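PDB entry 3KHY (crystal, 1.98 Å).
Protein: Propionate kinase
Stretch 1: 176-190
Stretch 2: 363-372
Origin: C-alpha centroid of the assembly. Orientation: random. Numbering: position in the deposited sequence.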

# COMPACT_ATOMS: atom_id res chain seq x y z
N THR A 176 6.75 -18.91 -7.50
CA THR A 176 6.89 -20.36 -7.58
C THR A 176 6.25 -21.04 -6.36
O THR A 176 5.69 -22.12 -6.48
N SER A 177 6.29 -20.39 -5.20
CA SER A 177 5.65 -20.95 -4.01
C SER A 177 4.12 -20.80 -4.10
O SER A 177 3.38 -21.74 -3.81
N HIS A 178 3.64 -19.62 -4.51
CA HIS A 178 2.20 -19.43 -4.68
C HIS A 178 1.60 -20.38 -5.71
O HIS A 178 0.51 -20.91 -5.52
N LYS A 179 2.34 -20.64 -6.78
CA LYS A 179 1.88 -21.61 -7.78
C LYS A 179 1.84 -23.04 -7.24
O LYS A 179 0.83 -23.73 -7.36
N TYR A 180 2.94 -23.49 -6.67
CA TYR A 180 3.01 -24.82 -6.09
C TYR A 180 1.91 -25.01 -5.04
O TYR A 180 1.20 -26.00 -5.05
N VAL A 181 1.77 -24.06 -4.12
CA VAL A 181 0.82 -24.24 -3.01
C VAL A 181 -0.64 -24.21 -3.50
O VAL A 181 -1.49 -24.98 -3.04
N SER A 182 -0.95 -23.32 -4.44
CA SER A 182 -2.31 -23.27 -4.95
C SER A 182 -2.58 -24.54 -5.75
O SER A 182 -3.70 -25.05 -5.72
N GLU A 183 -1.57 -25.08 -6.43
CA GLU A 183 -1.74 -26.38 -7.08
C GLU A 183 -2.05 -27.50 -6.08
O GLU A 183 -2.89 -28.35 -6.35
N GLN A 184 -1.37 -27.49 -4.93
CA GLN A 184 -1.60 -28.51 -3.91
C GLN A 184 -2.99 -28.34 -3.30
O GLN A 184 -3.69 -29.32 -3.04
N ALA A 185 -3.40 -27.09 -3.10
CA ALA A 185 -4.72 -26.81 -2.54
C ALA A 185 -5.80 -27.35 -3.46
O ALA A 185 -6.82 -27.88 -3.00
N ALA A 186 -5.57 -27.24 -4.76
CA ALA A 186 -6.52 -27.73 -5.75
C ALA A 186 -6.68 -29.24 -5.65
O ALA A 186 -7.78 -29.77 -5.84
N LYS A 187 -5.60 -29.95 -5.36
CA LYS A 187 -5.69 -31.40 -5.21
C LYS A 187 -6.57 -31.81 -4.02
O LYS A 187 -7.16 -32.89 -4.01
N ILE A 188 -6.64 -30.95 -3.02
CA ILE A 188 -7.29 -31.30 -1.76
C ILE A 188 -8.75 -30.84 -1.69
O ILE A 188 -9.59 -31.55 -1.14
N LEU A 189 -9.04 -29.67 -2.26
CA LEU A 189 -10.30 -28.96 -2.00
C LEU A 189 -11.52 -29.40 -2.81
O LEU A 189 -12.46 -29.99 -2.26
N THR A 190 -11.53 -29.07 -4.10
CA THR A 190 -12.63 -29.44 -4.98
C THR A 190 -12.11 -30.03 -6.29
O THR A 190 -10.91 -30.20 -6.47
N HIS A 363 -14.82 -20.12 7.24
CA HIS A 363 -14.14 -20.41 5.99
C HIS A 363 -13.06 -21.44 6.28
O HIS A 363 -12.54 -21.51 7.39
N ASN A 364 -12.71 -22.24 5.28
CA ASN A 364 -11.59 -23.16 5.42
C ASN A 364 -10.31 -22.40 5.64
O ASN A 364 -10.06 -21.39 4.98
N ILE A 365 -9.48 -22.90 6.56
CA ILE A 365 -8.16 -22.36 6.80
C ILE A 365 -7.20 -23.54 6.77
O ILE A 365 -7.43 -24.54 7.45
N MSE A 366 -6.15 -23.44 5.97
CA MSE A 366 -5.29 -24.59 5.72
C MSE A 366 -3.85 -24.27 6.01
O MSE A 366 -3.46 -23.11 6.04
N VAL A 367 -3.08 -25.32 6.24
CA VAL A 367 -1.63 -25.23 6.26
C VAL A 367 -1.11 -26.21 5.22
O VAL A 367 -1.40 -27.41 5.29
N ILE A 368 -0.35 -25.71 4.26
CA ILE A 368 0.21 -26.55 3.21
C ILE A 368 1.68 -26.21 3.07
O ILE A 368 2.05 -25.03 2.95
N ALA A 369 2.54 -27.21 3.13
CA ALA A 369 3.98 -26.98 3.07
C ALA A 369 4.36 -26.60 1.66
O ALA A 369 3.93 -27.24 0.70
N THR A 370 5.15 -25.55 1.50
CA THR A 370 5.59 -25.19 0.16
C THR A 370 6.85 -25.99 -0.19
O THR A 370 7.54 -26.51 0.69
N ASN A 371 7.14 -26.11 -1.48
CA ASN A 371 8.32 -26.86 -1.91
C ASN A 371 8.75 -26.28 -3.25
O ASN A 371 8.45 -26.83 -4.31
N GLU A 372 9.41 -25.13 -3.20
CA GLU A 372 9.73 -24.40 -4.42
C GLU A 372 10.74 -25.17 -5.26
O GLU A 372 10.72 -25.08 -6.47

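The contact is a mainly apolar packing of one side of a helix against a strand and the segment that follows it, closed at one end by a single direct hydrogen bond between hydroxyls and by a water. The two stretches run in opposite senses, so that Ser177 lies near Glu372 and Leu189 near Asn364, and together they bury 628 Å².

Ile368 (chi1 m, chi2 t) has the largest covered area and points toward the helix. Its CD1 reaches 3.8 Å from Ala185 CB and 4.3 Å from Ile188 CD1, while its CG2 lies 3.9 Å from Gln184 CB. The CA-to-CB bond of Gln184 points toward the second stretch, but the end of its side chain leads away, and its OE1 accepts a hydrogen bond from Lys187 NZ at 2.9 Å. Val181 (t) points toward the second stretch; its CG1 is 4.2 Å from Ile368 CB and its CG2 is 3.6 Å from Thr370 CB.

Two residues earlier, in the strand, the selenomethionine Met366 (m, t, p) also points inward. Its CE meets Ile188 CG2 at 3.8 Å and its SE meets Leu189 CD1 at 3.9 Å; Ile188 and Leu189 both have chi1 m and chi2 t. Leu189 CD2 also approaches Asn364 ND2, at 3.8 Å.

Polar groups gather toward the other end. Ser177 OG (t) and Thr370 OG1 (t) form a 2.7 Å hydrogen bond, while Ser177 CB packs 3.6 Å from Glu372 CG. Tyr180 (chi1 t) points toward the second stretch, with Asn371 CB over one ring face, 4.2 Å from the centroid in a CH-pi contact. Near the ring plane, Ala369 O lies 3.5 Å from Tyr180 CE2. A water bridges the pair, donating to Ala369 O at 2.7 Å and hydrogen-bonding with Tyr180 OH at 3.0 Å, so the water gives the Ala369 carbonyl a hydrogen-bond donor.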

# COMPACT_ATOMS: atom_id res chain seq x y z
CB THR A 176 8.38 -20.74 -7.75
OG1 THR A 176 8.85 -20.20 -8.99
CG2 THR A 176 8.55 -22.25 -7.76
CB SER A 177 6.20 -20.30 -2.75
OG SER A 177 5.47 -20.70 -1.60
CB HIS A 178 1.89 -17.97 -5.04
CG HIS A 178 2.12 -17.03 -3.90
ND1 HIS A 178 1.39 -17.10 -2.73
CD2 HIS A 178 3.00 -16.02 -3.73
CE1 HIS A 178 1.82 -16.17 -1.89
NE2 HIS A 178 2.79 -15.50 -2.47
CB LYS A 179 2.79 -21.54 -9.01
CG LYS A 179 2.28 -22.36 -10.20
CD LYS A 179 3.07 -22.06 -11.45
CE LYS A 179 2.42 -22.67 -12.69
NZ LYS A 179 3.03 -23.99 -12.97
CB TYR A 180 4.39 -25.11 -5.49
CG TYR A 180 4.43 -26.43 -4.76
CD1 TYR A 180 4.66 -27.61 -5.46
CD2 TYR A 180 4.20 -26.50 -3.40
CE1 TYR A 180 4.68 -28.82 -4.81
CE2 TYR A 180 4.22 -27.72 -2.73
CZ TYR A 180 4.46 -28.87 -3.45
OH TYR A 180 4.47 -30.08 -2.81
CB VAL A 181 1.07 -23.21 -1.88
CG1 VAL A 181 -0.09 -23.18 -0.90
CG2 VAL A 181 2.36 -23.58 -1.13
CB SER A 182 -2.58 -22.00 -5.77
OG SER A 182 -1.71 -21.89 -6.87
CB GLU A 183 -0.54 -26.77 -7.94
CG GLU A 183 -0.48 -25.96 -9.22
CD GLU A 183 0.63 -26.41 -10.15
OE1 GLU A 183 1.36 -27.37 -9.81
OE2 GLU A 183 0.76 -25.79 -11.22
CB GLN A 184 -0.53 -28.46 -2.82
CG GLN A 184 0.85 -28.83 -3.30
CD GLN A 184 0.90 -30.23 -3.90
OE1 GLN A 184 1.38 -30.42 -5.01
NE2 GLN A 184 0.38 -31.20 -3.17
CB ALA A 185 -4.90 -25.31 -2.33
CB ALA A 186 -6.10 -27.32 -7.15
CB LYS A 187 -4.30 -32.03 -5.04
CG LYS A 187 -3.39 -31.88 -6.24
CD LYS A 187 -2.10 -32.66 -6.01
CE LYS A 187 -0.97 -32.12 -6.87
NZ LYS A 187 0.35 -32.70 -6.46
CB ILE A 188 -6.50 -30.72 -0.54
CG1 ILE A 188 -5.05 -31.21 -0.54
CG2 ILE A 188 -7.18 -31.08 0.77
CD1 ILE A 188 -4.15 -30.47 0.44
CB LEU A 189 -10.09 -27.45 -2.16
CG LEU A 189 -9.44 -26.76 -0.96
CD1 LEU A 189 -8.89 -25.40 -1.37
CD2 LEU A 189 -10.44 -26.61 0.16
CB THR A 190 -13.52 -28.23 -5.35
OG1 THR A 190 -12.81 -27.38 -6.28
CG2 THR A 190 -13.91 -27.42 -4.10
CB HIS A 363 -13.45 -19.16 5.46
CG HIS A 363 -14.40 -18.06 5.08
ND1 HIS A 363 -15.36 -18.21 4.11
CD2 HIS A 363 -14.52 -16.80 5.55
CE1 HIS A 363 -16.04 -17.08 3.99
NE2 HIS A 363 -15.55 -16.21 4.85
CB ASN A 364 -11.42 -24.03 4.18
CG ASN A 364 -12.53 -25.05 4.03
OD1 ASN A 364 -13.06 -25.54 5.03
ND2 ASN A 364 -12.88 -25.38 2.78
CB ILE A 365 -8.07 -21.65 8.17
CG1 ILE A 365 -9.14 -20.56 8.30
CG2 ILE A 365 -6.65 -21.06 8.38
CD1 ILE A 365 -9.48 -20.18 9.74
CB MSE A 366 -5.41 -25.05 4.26
CG MSE A 366 -6.84 -25.32 3.83
SE MSE A 366 -7.04 -25.92 1.97
CE MSE A 366 -6.16 -27.69 2.13
CB VAL A 367 -1.05 -25.60 7.62
CG1 VAL A 367 0.47 -25.53 7.56
CG2 VAL A 367 -1.59 -24.67 8.71
CB ILE A 368 -0.51 -26.28 1.86
CG1 ILE A 368 -2.00 -26.61 1.98
CG2 ILE A 368 0.15 -27.09 0.73
CD1 ILE A 368 -2.79 -26.40 0.65
CB ALA A 369 4.74 -28.23 3.51
CB THR A 370 5.80 -23.67 -0.00
OG1 THR A 370 6.01 -23.36 -1.39
CG2 THR A 370 7.00 -23.18 0.78
CB ASN A 371 8.02 -28.36 -2.03
CG ASN A 371 9.28 -29.21 -2.20
OD1 ASN A 371 10.34 -28.70 -2.59
ND2 ASN A 371 9.18 -30.49 -1.89
CB GLU A 372 10.28 -23.02 -4.06
CG GLU A 372 9.26 -22.10 -3.40
CD GLU A 372 9.85 -21.24 -2.30
OE1 GLU A 372 10.00 -21.74 -1.16
OE2 GLU A 372 10.18 -20.07 -2.58
O HOH W 1 3.31 -29.75 -0.01